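Local atomic coordinates of dockerin type 1 (Clostridium thermocellum, PDB entry 4DH2), a protein that binds calcium and docks through this dockerin domain onto a cohesin of the cellulosome, while the full-length protein is probably a glycoside hydrolase. Residues Val22-Lys25 with Arg26-Arg30; Asn50-Asn53 with Asp54-Asn58; Leu60-Leu64 with Leu65-Arg69; Asp39-Trp42 with Val43-Asn47; Gly14-Asn17 with Ile18-Val22. All coordinates share one frame; numbering follows the deposited sequence.

Contact 1: Val22-Lys25 with Arg26-Arg30; sequences VLMK and RYILR
Val22 and Arg26 run side by side on the helix surface and point the same way. Methyl CG1 of Val22 lies over one face of the Arg26 guanidinium, 3.4 Å from NE and displaced toward the rim of the group. Arg26 gets there because its chain is fully extended from CG to NE, with CG anti to the carbonyl carbon (chi1 -69°), which carries the arginine back along the previous turn. Its polar end belongs to the complex: NE bonds Gln98 OE1 and NH2 the backbone O of Phe144, both of the cohesin chain, and the Phe144 ring adds a cation-pi contact. Lys25 NZ forms salt bridges with Asp94 and Asp96 of the cohesin chain. All of this sits on the last turns of helix 18-28 in the dockerin domain, where the i to i+4 backbone bonds continue from Arg26 N to Val22 O as far as Leu29 N to Lys25 O, at 3.0 Å. A Schellman motif ends the helix: Arg30 takes a positive phi of 63° and its N bonds back to Tyr27 O at 3.0 Å. Another flank of the helix carries Met24 and Ile28, which meet at a slant, Met24 SD lying 3.7 Å from Ile28 CD1. Met24 is bent at both chi2 and chi3, and its side chain also packs on Asp56 and Cys57 of helix 54-64. Tyr27 turns its ring away to stack with Phe35.

Contact 2: Asn50-Asn53 with Asp54-Asn58; sequences NVIN and DIDCN. With CA (calcium ion), chain I; SO4 (sulfate ion), chain K.
Asp56 reaches back from the first turn of helix 54-64 to Asn53, and the two residues form a capping box at the end of an EF-hand-like calcium loop of the dockerin. Followed outward, the Asp56 side chain starts with CB, which points toward the loop and lies 3.3 Å from Asn53 O. CG, anti to the carbonyl carbon (chi1 -61°), then turns the carboxylate to the metal. OD1 and OD2 each bind the calcium ion at 2.5 Å, a bidentate grip. OD2 has a second task: on its anti lone pair, away from OD1, it accepts the N-H of Asn53 at 2.9 Å, while OD1 accepts from Val46 N. Two backbone N-H groups and the metal thus fix the rotation of the carboxylate.

The Asn53 side chain caps the helix as well. A chi1 of 64° swings OD1 over the helix start, where it takes the N-H of Ile55 at 3.1 Å, the donor standing 49° out of the amide's carbonyl plane. The Asn53 backbone O receives Cys57 N, and Asp56 N in a weak bond. Val51 contributes its carbonyl O to the calcium, and Asp45, Asn47 and Asp49 supply the remaining protein ligands. Asn58, farther along the helix, donates from ND2 to a sulfate ion that Arg62 also holds. Water 1 completes the metal site, 2.3 Å from the calcium ion, and also donates to Asn53 OD1 at 2.9 Å.

Contact 3: Leu60-Leu64 with Leu65-Arg69; sequences LKRYL and LHMIR. With SO4 (sulfate ion), chain K.
Arg69 O approaches the Tyr63 ring obliquely, 3.5 Å from CE1, at the Schellman motif that closes helix 54-64 of the dockerin domain. A water sits over the centre of one face of this ring, Leu64 CD2 lies at its edge, in plane, and Phe71 stacks with it as well. That water donates to both Tyr63 O and Ile68 O, tying the helix end to the loop. The His66 ring has Tyr63 O at its edge, in the ring plane, and its NE2 shares a second water with Leu64 O, the latter link weak. Its ND1 is hydrogen-bonded to Glu88 of the cohesin chain. The Arg62 guanidinium presents its edge to a sulfate ion, NE and NH2 giving nearly straight bonds to two of the oxygens, while Tyr59 adds a cation-pi contact.

In the motif itself, His66 has a positive phi of 60°, and its N bonds to Tyr63 O; Met67 N then reaches Arg62 O at 2.8 Å. Leu65 and Lys61 lie alongside each other, Leu65 CD1 3.8 Å from Lys61 CG, and Lys61 ends in a salt bridge with Asp79 of the cohesin chain. Ile68, with chi1 at 62°, folds back over the last turn: its CD1 comes 4.0 Å from Arg62 CB, and Ile68 CG1 lies 3.7 Å from Tyr63 N.

Contact 4: Asp39-Trp42 with Val43-Asn47; sequences DDMW and VGDVN. With CA (calcium ion), chain I; SO4 (sulfate ion), chain J.
Met41 sets its CG anti to the backbone N (chi1 -166°) and then bends at chi2 and chi3, which brings its SD to 3.7 Å from Asp45 CB, one turn on, at an oblique angle. In Asp45 a chi1 of 171° carries the carboxylate outward to calcium, which OD1 binds at 2.4 Å; OD2 accepts from Asn50 N farther round the loop. Val43 turns its CG2 methyl back over the preceding turn, to 3.3 Å from Asp39 O. The short helix 40-44 leads into the second calcium loop of the dockerin, of the EF-hand kind, with Asp45 as its first ligand and Asn47 as the next. Asp39 is the N-cap: its OD1 takes Trp42 N at 3.2 Å from well above the carboxylate plane. Backbone bonds follow from Val43 N to Asp39 O and from Gly44 N to Asp40 O. At the helix exit Asp45 N reaches Met41 O at 3.1 Å. The Trp42 and Val43 side chains cross at about a right angle, and the indole NE1 is hydrogen-bonded to Ala5 O at the start of the modelled chain. The Asn47 amide is split between a cation and an anion: OD1 binds the calcium ion at 2.3 Å, whereas ND2 donates to O3 of a sulfate ion, at 3.0 Å, that Tyr59 also holds.

Contact 5: Gly14-Asn17 with Ile18-Val22; sequences GVVN and ISDYV. With CA (calcium ion), chain H.
This is a helix N-capping contact, local in sequence, where the first calcium loop of the dockerin runs into helix 18-28. Asn17 is the N-cap and Asp20 its partner, and the two form a capping box. Asn17 N donates to Asp20 OD2 at 2.9 Å, using the anti lone pair of that oxygen, the one facing away from OD1. The N-cap bond comes from the Asn17 side chain, whose CG sits between the backbone N and the carbonyl carbon (chi1 61°) and so folds over the helix start. Its OD1 accepts Ser19 N at 3.0 Å, and the donor stands 42° out of the amide's carbonyl plane. The Asn17 backbone O is engaged too, by Tyr21 N and more weakly by Asp20 N.

As in an EF-hand loop, the acidic residue in the first helical turn grips the metal with both oxygens: Asp20 OD1 binds the calcium ion at 2.5 Å and OD2 at 2.4 Å. OD2 therefore serves metal and cap at once, and the calcium probably draws charge from it. Val15 adds its carbonyl O at 2.3 Å, with Asp9, Asn11 and Asp13 supplying the other protein ligands. Water 4 binds the calcium ion and donates to Asn17 OD1 at 2.7 Å, so the capping oxygen is also second-shell to the metal. Beyond the cap, Tyr21 sends its ring away from the loop to pack on Lys61 and Leu64 of helix 54-64 and on Leu92 of the cohesin chain.

Contacts 5 and 2 build the same capping box at two calcium sites, one at the head of helix 18-28 and one at the head of helix 54-64; their centres lie about 15 Å apart on opposite sides of the chain's centre. Contact 4 shares the second calcium with contact 2, and hydrogen bonds within the loop join the two. Contacts 1 and 3 finish the two long helices, each with a Schellman motif. Contacts 1, 3 and 5 reach the cohesin, whereas contacts 2 and 4 do not touch it. The helices pack together where Lys25 CG of contact 1 meets Cys57 SG of contact 2 at 3.4 Å and Leu60 CD2 of contact 3 meets Tyr21 CA of contact 5 at 3.7 Å.

Contact 1: Val22-Lys25 with Arg26-Arg30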
# COMPACT_ATOMS: atom_id res chain seq x y z
N VAL B 22 7.68 -4.83 9.57
CA VAL B 22 9.03 -4.33 9.79
C VAL B 22 9.69 -5.06 10.95
O VAL B 22 10.87 -5.50 10.85
CB VAL B 22 9.00 -2.82 10.08
CG1 VAL B 22 10.37 -2.33 10.45
CG2 VAL B 22 8.48 -2.06 8.82
N LEU B 23 8.94 -5.27 12.04
CA LEU B 23 9.47 -6.01 13.18
C LEU B 23 9.83 -7.47 12.83
O LEU B 23 10.89 -7.98 13.24
CB LEU B 23 8.51 -5.98 14.37
CG LEU B 23 8.42 -4.63 15.11
CD1 LEU B 23 7.25 -4.68 16.08
CD2 LEU B 23 9.70 -4.28 15.84
N MET B 24 8.97 -8.13 12.07
CA MET B 24 9.25 -9.49 11.63
C MET B 24 10.57 -9.53 10.83
O MET B 24 11.43 -10.39 11.05
CB MET B 24 8.10 -9.99 10.75
CG MET B 24 8.38 -11.30 10.08
SD MET B 24 8.34 -12.68 11.22
CE MET B 24 6.56 -12.92 11.16
N LYS B 25 10.69 -8.62 9.86
CA LYS B 25 11.92 -8.53 9.06
C LYS B 25 13.15 -8.32 9.93
O LYS B 25 14.19 -9.00 9.73
CB LYS B 25 11.82 -7.42 8.01
CG LYS B 25 11.11 -7.84 6.73
CD LYS B 25 11.40 -6.84 5.60
CE LYS B 25 10.61 -7.10 4.29
NZ LYS B 25 10.76 -5.98 3.24
N ARG B 26 13.07 -7.38 10.86
CA ARG B 26 14.22 -7.11 11.74
C ARG B 26 14.50 -8.29 12.63
O ARG B 26 15.65 -8.58 12.92
CB ARG B 26 13.96 -5.87 12.59
CG ARG B 26 13.95 -4.63 11.72
CD ARG B 26 13.67 -3.35 12.54
NE ARG B 26 13.58 -2.25 11.60
CZ ARG B 26 13.26 -1.01 11.93
NH1 ARG B 26 13.03 -0.71 13.19
NH2 ARG B 26 13.18 -0.08 10.98
N TYR B 27 13.46 -8.97 13.06
CA TYR B 27 13.65 -10.11 13.92
C TYR B 27 14.37 -11.24 13.18
O TYR B 27 15.32 -11.82 13.73
CB TYR B 27 12.30 -10.55 14.47
CG TYR B 27 12.30 -11.85 15.23
CD1 TYR B 27 12.21 -11.86 16.62
CD2 TYR B 27 12.27 -13.06 14.56
CE1 TYR B 27 12.15 -13.04 17.33
CE2 TYR B 27 12.24 -14.26 15.26
CZ TYR B 27 12.18 -14.25 16.65
OH TYR B 27 12.11 -15.44 17.36
N ILE B 28 13.95 -11.54 11.96
CA ILE B 28 14.58 -12.62 11.19
C ILE B 28 16.02 -12.25 10.85
O ILE B 28 16.89 -13.11 10.79
CB ILE B 28 13.77 -13.00 9.96
CG1 ILE B 28 12.43 -13.59 10.39
CG2 ILE B 28 14.52 -14.02 9.09
CD1 ILE B 28 11.42 -13.56 9.28
N LEU B 29 16.29 -10.95 10.67
CA LEU B 29 17.65 -10.50 10.39
C LEU B 29 18.51 -10.42 11.63
O LEU B 29 19.70 -10.17 11.55
CB LEU B 29 17.63 -9.12 9.74
CG LEU B 29 17.07 -9.08 8.34
CD1 LEU B 29 16.83 -7.63 7.91
CD2 LEU B 29 18.07 -9.76 7.39
N ARG B 30 17.87 -10.61 12.77
CA ARG B 30 18.49 -10.47 14.08
C ARG B 30 18.95 -9.03 14.29
O ARG B 30 19.86 -8.75 15.06
CB ARG B 30 19.64 -11.50 14.24
CG ARG B 30 20.24 -11.57 15.61
CD ARG B 30 19.21 -11.60 16.69
NE ARG B 30 19.81 -11.57 18.03
CZ ARG B 30 20.20 -10.47 18.66
NH1 ARG B 30 20.09 -9.27 18.08
NH2 ARG B 30 20.71 -10.58 19.88

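Contact 2: Asn50-Asn53 with Asp54-Asn58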
# COMPACT_ATOMS: atom_id res chain seq x y z
N ASN B 50 5.49 -24.28 13.11
CA ASN B 50 6.32 -24.22 14.30
C ASN B 50 7.74 -23.72 14.04
O ASN B 50 8.69 -24.03 14.77
CB ASN B 50 6.38 -25.58 14.98
CG ASN B 50 6.18 -25.47 16.46
OD1 ASN B 50 5.42 -24.61 16.93
ND2 ASN B 50 6.86 -26.33 17.21
N VAL B 51 7.87 -22.92 13.00
CA VAL B 51 9.11 -22.22 12.69
C VAL B 51 8.74 -20.75 12.46
O VAL B 51 7.64 -20.47 11.97
CB VAL B 51 9.75 -22.77 11.43
CG1 VAL B 51 11.01 -22.01 11.12
CG2 VAL B 51 10.06 -24.27 11.61
N ILE B 52 9.62 -19.83 12.85
CA ILE B 52 9.48 -18.43 12.43
C ILE B 52 10.59 -18.14 11.45
O ILE B 52 11.78 -18.26 11.78
CB ILE B 52 9.61 -17.42 13.58
CG1 ILE B 52 8.65 -17.73 14.72
CG2 ILE B 52 9.34 -16.01 13.05
CD1 ILE B 52 8.85 -16.81 15.95
N ASN B 53 10.22 -17.78 10.23
CA ASN B 53 11.23 -17.47 9.23
C ASN B 53 10.62 -16.68 8.07
O ASN B 53 9.54 -16.12 8.22
CB ASN B 53 11.93 -18.73 8.75
CG ASN B 53 11.03 -19.69 8.05
OD1 ASN B 53 9.88 -19.38 7.68
ND2 ASN B 53 11.54 -20.90 7.85
N ASP B 54 11.33 -16.62 6.95
CA ASP B 54 10.92 -15.72 5.88
C ASP B 54 9.57 -16.14 5.27
O ASP B 54 8.86 -15.32 4.67
CB ASP B 54 12.07 -15.53 4.87
CG ASP B 54 13.16 -14.54 5.41
OD1 ASP B 54 12.79 -13.41 5.86
OD2 ASP B 54 14.37 -14.88 5.43
N ILE B 55 9.17 -17.39 5.45
CA ILE B 55 7.84 -17.80 5.00
C ILE B 55 6.75 -17.02 5.74
O ILE B 55 5.75 -16.60 5.16
CB ILE B 55 7.63 -19.30 5.20
CG1 ILE B 55 8.61 -20.06 4.30
CG2 ILE B 55 6.17 -19.67 4.90
CD1 ILE B 55 8.71 -21.55 4.63
N ASP B 56 6.95 -16.83 7.04
CA ASP B 56 6.03 -16.05 7.83
C ASP B 56 6.03 -14.60 7.41
O ASP B 56 4.97 -13.98 7.30
CB ASP B 56 6.40 -16.15 9.30
CG ASP B 56 6.33 -17.56 9.78
OD1 ASP B 56 5.21 -18.08 9.85
OD2 ASP B 56 7.38 -18.18 10.00
N CYS B 57 7.22 -14.07 7.15
CA CYS B 57 7.32 -12.70 6.65
C CYS B 57 6.55 -12.55 5.35
O CYS B 57 5.83 -11.57 5.14
CB CYS B 57 8.77 -12.34 6.40
SG CYS B 57 9.07 -10.58 6.59
N ASN B 58 6.71 -13.52 4.45
CA ASN B 58 5.97 -13.47 3.19
C ASN B 58 4.46 -13.54 3.38
O ASN B 58 3.70 -12.90 2.65
CB ASN B 58 6.43 -14.59 2.27
CG ASN B 58 5.95 -14.38 0.85
OD1 ASN B 58 6.40 -13.47 0.17
ND2 ASN B 58 5.01 -15.20 0.42
CA CA I . 6.15 -20.36 10.23
S SO4 K . 3.97 -14.49 -3.41
O1 SO4 K . 4.48 -13.48 -4.33
O2 SO4 K . 4.99 -15.52 -3.22
O3 SO4 K . 3.67 -13.86 -2.13
O4 SO4 K . 2.73 -15.07 -3.95
O HOH W 1 7.54 -20.83 8.46

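Contact 3: Leu60-Leu64 with Leu65-Arg69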
# COMPACT_ATOMS: atom_id res chain seq x y z
N LEU B 60 2.93 -12.35 5.96
CA LEU B 60 2.56 -11.00 6.39
C LEU B 60 2.44 -10.06 5.18
O LEU B 60 1.49 -9.26 5.12
CB LEU B 60 3.55 -10.40 7.38
CG LEU B 60 3.19 -10.50 8.85
CD1 LEU B 60 3.28 -11.95 9.27
CD2 LEU B 60 4.14 -9.64 9.66
N LYS B 61 3.39 -10.16 4.24
CA LYS B 61 3.36 -9.33 3.04
C LYS B 61 2.06 -9.59 2.29
O LYS B 61 1.37 -8.65 1.91
CB LYS B 61 4.57 -9.63 2.15
CG LYS B 61 4.59 -8.91 0.81
CD LYS B 61 5.70 -9.38 -0.14
CE LYS B 61 7.06 -8.79 0.22
NZ LYS B 61 8.07 -8.77 -0.90
N ARG B 62 1.73 -10.87 2.08
CA ARG B 62 0.48 -11.25 1.39
C ARG B 62 -0.77 -10.69 2.07
O ARG B 62 -1.73 -10.24 1.42
CB ARG B 62 0.36 -12.78 1.26
CG ARG B 62 1.31 -13.39 0.26
CD ARG B 62 1.16 -14.91 0.26
NE ARG B 62 2.11 -15.55 -0.63
CZ ARG B 62 2.32 -16.86 -0.67
NH1 ARG B 62 1.65 -17.67 0.15
NH2 ARG B 62 3.20 -17.37 -1.52
N TYR B 63 -0.77 -10.73 3.39
CA TYR B 63 -1.87 -10.22 4.17
C TYR B 63 -1.98 -8.71 3.97
O TYR B 63 -3.06 -8.19 3.73
CB TYR B 63 -1.64 -10.57 5.64
CG TYR B 63 -2.68 -10.05 6.60
CD1 TYR B 63 -3.80 -10.81 6.92
CD2 TYR B 63 -2.54 -8.82 7.20
CE1 TYR B 63 -4.76 -10.33 7.83
CE2 TYR B 63 -3.49 -8.33 8.09
CZ TYR B 63 -4.59 -9.09 8.40
OH TYR B 63 -5.52 -8.60 9.30
N LEU B 64 -0.85 -8.01 4.01
CA LEU B 64 -0.90 -6.55 3.93
C LEU B 64 -1.24 -6.09 2.51
O LEU B 64 -1.72 -4.97 2.32
CB LEU B 64 0.41 -5.92 4.42
CG LEU B 64 0.67 -6.10 5.91
CD1 LEU B 64 2.04 -5.52 6.24
CD2 LEU B 64 -0.43 -5.46 6.78
N LEU B 65 -0.96 -6.95 1.53
CA LEU B 65 -1.30 -6.69 0.13
C LEU B 65 -2.74 -7.15 -0.18
O LEU B 65 -3.19 -7.05 -1.32
CB LEU B 65 -0.32 -7.40 -0.80
CG LEU B 65 1.10 -6.78 -0.96
CD1 LEU B 65 2.02 -7.68 -1.74
CD2 LEU B 65 1.07 -5.38 -1.60
N HIS B 66 -3.44 -7.65 0.84
CA HIS B 66 -4.81 -8.19 0.71
C HIS B 66 -4.90 -9.37 -0.27
O HIS B 66 -5.95 -9.62 -0.90
CB HIS B 66 -5.77 -7.07 0.29
CG HIS B 66 -5.77 -5.92 1.24
ND1 HIS B 66 -6.60 -4.83 1.09
CD2 HIS B 66 -5.04 -5.69 2.35
CE1 HIS B 66 -6.38 -3.97 2.07
NE2 HIS B 66 -5.43 -4.47 2.85
N MET B 67 -3.79 -10.10 -0.43
CA MET B 67 -3.78 -11.35 -1.19
C MET B 67 -4.43 -12.49 -0.42
O MET B 67 -4.90 -13.47 -1.01
CB MET B 67 -2.36 -11.72 -1.59
CG MET B 67 -1.74 -10.74 -2.55
SD MET B 67 0.02 -10.98 -2.77
CE MET B 67 0.05 -12.55 -3.63
N ILE B 68 -4.45 -12.36 0.89
CA ILE B 68 -5.15 -13.28 1.78
C ILE B 68 -5.82 -12.46 2.86
O ILE B 68 -5.40 -11.33 3.16
CB ILE B 68 -4.18 -14.33 2.41
CG1 ILE B 68 -3.11 -13.65 3.26
CG2 ILE B 68 -3.52 -15.13 1.31
CD1 ILE B 68 -2.03 -14.60 3.83
N ARG B 69 -6.85 -13.03 3.48
CA ARG B 69 -7.64 -12.30 4.47
C ARG B 69 -7.27 -12.74 5.86
O ARG B 69 -7.59 -12.07 6.84
CB ARG B 69 -9.14 -12.57 4.27
CG ARG B 69 -9.79 -11.83 3.10
CD ARG B 69 -11.33 -11.94 3.14
NE ARG B 69 -11.94 -10.90 3.98
CZ ARG B 69 -13.22 -10.53 3.92
NH1 ARG B 69 -13.68 -9.58 4.72
NH2 ARG B 69 -14.05 -11.11 3.05
S SO4 K . 3.97 -14.49 -3.41
O1 SO4 K . 4.48 -13.48 -4.33
O2 SO4 K . 4.99 -15.52 -3.22
O3 SO4 K . 3.67 -13.86 -2.13
O4 SO4 K . 2.73 -15.07 -3.95
O HOH W 2 -5.65 -8.77 4.50
O HOH W 3 -3.46 -3.53 4.74

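Contact 4: Asp39-Trp42 with Val43-Asn47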
# COMPACT_ATOMS: atom_id res chain seq x y z
N ASP B 39 4.73 -14.21 23.34
CA ASP B 39 4.93 -15.57 22.84
C ASP B 39 5.32 -15.51 21.36
O ASP B 39 4.44 -15.49 20.50
CB ASP B 39 3.63 -16.37 23.02
CG ASP B 39 3.80 -17.86 22.73
OD1 ASP B 39 4.76 -18.24 22.01
OD2 ASP B 39 2.96 -18.65 23.22
N ASP B 40 6.62 -15.47 21.08
CA ASP B 40 7.11 -15.30 19.71
C ASP B 40 6.46 -16.26 18.74
O ASP B 40 6.04 -15.89 17.65
CB ASP B 40 8.61 -15.52 19.66
CG ASP B 40 9.38 -14.46 20.38
OD1 ASP B 40 8.80 -13.39 20.66
OD2 ASP B 40 10.57 -14.69 20.70
N MET B 41 6.42 -17.53 19.13
CA MET B 41 5.95 -18.55 18.23
C MET B 41 4.45 -18.38 17.97
O MET B 41 3.98 -18.57 16.85
CB MET B 41 6.28 -19.93 18.79
CG MET B 41 6.14 -21.04 17.78
SD MET B 41 7.31 -21.01 16.38
CE MET B 41 8.84 -21.39 17.23
N TRP B 42 3.68 -18.02 18.99
CA TRP B 42 2.25 -17.88 18.76
C TRP B 42 1.97 -16.72 17.79
O TRP B 42 1.26 -16.89 16.79
CB TRP B 42 1.48 -17.67 20.06
CG TRP B 42 0.06 -17.46 19.75
CD1 TRP B 42 -0.62 -16.29 19.80
CD2 TRP B 42 -0.86 -18.45 19.25
NE1 TRP B 42 -1.92 -16.49 19.38
CE2 TRP B 42 -2.09 -17.80 19.04
CE3 TRP B 42 -0.76 -19.82 18.97
CZ2 TRP B 42 -3.22 -18.47 18.56
CZ3 TRP B 42 -1.88 -20.49 18.50
CH2 TRP B 42 -3.09 -19.81 18.30
N VAL B 43 2.60 -15.58 18.03
CA VAL B 43 2.35 -14.42 17.18
C VAL B 43 3.12 -14.44 15.87
O VAL B 43 2.64 -13.88 14.87
CB VAL B 43 2.67 -13.10 17.92
CG1 VAL B 43 1.82 -12.97 19.17
CG2 VAL B 43 4.17 -13.01 18.27
N GLY B 44 4.31 -15.04 15.85
CA GLY B 44 5.17 -14.94 14.68
C GLY B 44 5.10 -16.08 13.70
O GLY B 44 5.46 -15.89 12.54
N ASP B 45 4.70 -17.27 14.16
CA ASP B 45 4.58 -18.42 13.26
C ASP B 45 3.16 -18.41 12.71
O ASP B 45 2.26 -19.03 13.29
CB ASP B 45 4.82 -19.73 14.00
CG ASP B 45 4.49 -20.95 13.16
OD1 ASP B 45 4.58 -20.86 11.93
OD2 ASP B 45 4.11 -22.01 13.73
N VAL B 46 2.96 -17.71 11.60
CA VAL B 46 1.60 -17.45 11.13
C VAL B 46 1.05 -18.58 10.26
O VAL B 46 -0.16 -18.65 10.05
CB VAL B 46 1.48 -16.13 10.36
CG1 VAL B 46 1.92 -14.98 11.22
CG2 VAL B 46 2.29 -16.18 9.08
N ASN B 47 1.92 -19.43 9.73
CA ASN B 47 1.47 -20.56 8.92
C ASN B 47 1.40 -21.85 9.74
O ASN B 47 0.91 -22.87 9.27
CB ASN B 47 2.31 -20.76 7.65
CG ASN B 47 3.72 -21.21 7.94
OD1 ASN B 47 4.25 -20.88 8.97
ND2 ASN B 47 4.33 -21.93 7.01
CA CA I . 6.15 -20.36 10.23
S SO4 J . 3.37 -23.10 3.76
O1 SO4 J . 3.42 -22.06 2.74
O2 SO4 J . 4.73 -23.27 4.27
O3 SO4 J . 2.43 -22.74 4.81
O4 SO4 J . 2.90 -24.36 3.17
O HOH W 1 7.54 -20.83 8.46

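Contact 5: Gly14-Asn17 with Ile18-Val22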
# COMPACT_ATOMS: atom_id res chain seq x y z
N GLY B 14 -2.81 -5.03 19.02
CA GLY B 14 -4.17 -5.35 18.63
C GLY B 14 -4.43 -5.53 17.15
O GLY B 14 -5.47 -6.08 16.77
N VAL B 15 -3.50 -5.09 16.31
CA VAL B 15 -3.73 -5.06 14.87
C VAL B 15 -2.47 -5.54 14.14
O VAL B 15 -1.38 -5.49 14.69
CB VAL B 15 -4.07 -3.64 14.38
CG1 VAL B 15 -2.93 -2.70 14.67
CG2 VAL B 15 -4.40 -3.64 12.90
N VAL B 16 -2.66 -6.04 12.92
CA VAL B 16 -1.55 -6.46 12.07
C VAL B 16 -1.39 -5.41 10.99
O VAL B 16 -2.28 -5.22 10.15
CB VAL B 16 -1.84 -7.82 11.46
CG1 VAL B 16 -0.71 -8.24 10.55
CG2 VAL B 16 -2.06 -8.85 12.59
N ASN B 17 -0.26 -4.70 11.00
CA ASN B 17 -0.00 -3.68 10.02
C ASN B 17 1.49 -3.59 9.74
O ASN B 17 2.27 -4.50 10.11
CB ASN B 17 -0.57 -2.30 10.46
CG ASN B 17 0.05 -1.78 11.74
OD1 ASN B 17 1.13 -2.21 12.15
ND2 ASN B 17 -0.65 -0.85 12.43
N ILE B 18 1.91 -2.53 9.06
CA ILE B 18 3.29 -2.44 8.62
C ILE B 18 4.27 -2.56 9.78
O ILE B 18 5.37 -3.05 9.60
CB ILE B 18 3.60 -1.13 7.87
CG1 ILE B 18 3.17 0.07 8.73
CG2 ILE B 18 2.92 -1.14 6.51
CD1 ILE B 18 3.57 1.38 8.18
N SER B 19 3.92 -2.08 10.98
CA SER B 19 4.88 -2.20 12.06
C SER B 19 5.22 -3.66 12.36
O SER B 19 6.37 -3.99 12.70
CB SER B 19 4.40 -1.48 13.33
OG SER B 19 4.34 -0.08 13.10
N ASP B 20 4.23 -4.54 12.28
CA ASP B 20 4.49 -5.95 12.51
C ASP B 20 5.37 -6.54 11.42
O ASP B 20 6.20 -7.41 11.66
CB ASP B 20 3.19 -6.71 12.58
CG ASP B 20 2.29 -6.16 13.67
OD1 ASP B 20 2.60 -6.35 14.86
OD2 ASP B 20 1.32 -5.48 13.31
N TYR B 21 5.17 -6.06 10.20
CA TYR B 21 5.99 -6.51 9.07
C TYR B 21 7.46 -6.09 9.24
O TYR B 21 8.39 -6.90 9.05
CB TYR B 21 5.43 -5.90 7.78
CG TYR B 21 6.07 -6.37 6.50
CD1 TYR B 21 6.12 -7.72 6.17
CD2 TYR B 21 6.57 -5.46 5.58
CE1 TYR B 21 6.69 -8.14 5.00
CE2 TYR B 21 7.15 -5.88 4.39
CZ TYR B 21 7.19 -7.23 4.12
OH TYR B 21 7.75 -7.68 2.95
N VAL B 22 7.68 -4.83 9.57
CA VAL B 22 9.03 -4.33 9.79
C VAL B 22 9.69 -5.06 10.95
O VAL B 22 10.87 -5.50 10.85
CB VAL B 22 9.00 -2.82 10.08
CG1 VAL B 22 10.37 -2.33 10.45
CG2 VAL B 22 8.48 -2.06 8.82
CA CA H . 0.67 -5.02 15.58
O HOH W 4 1.26 -2.82 14.77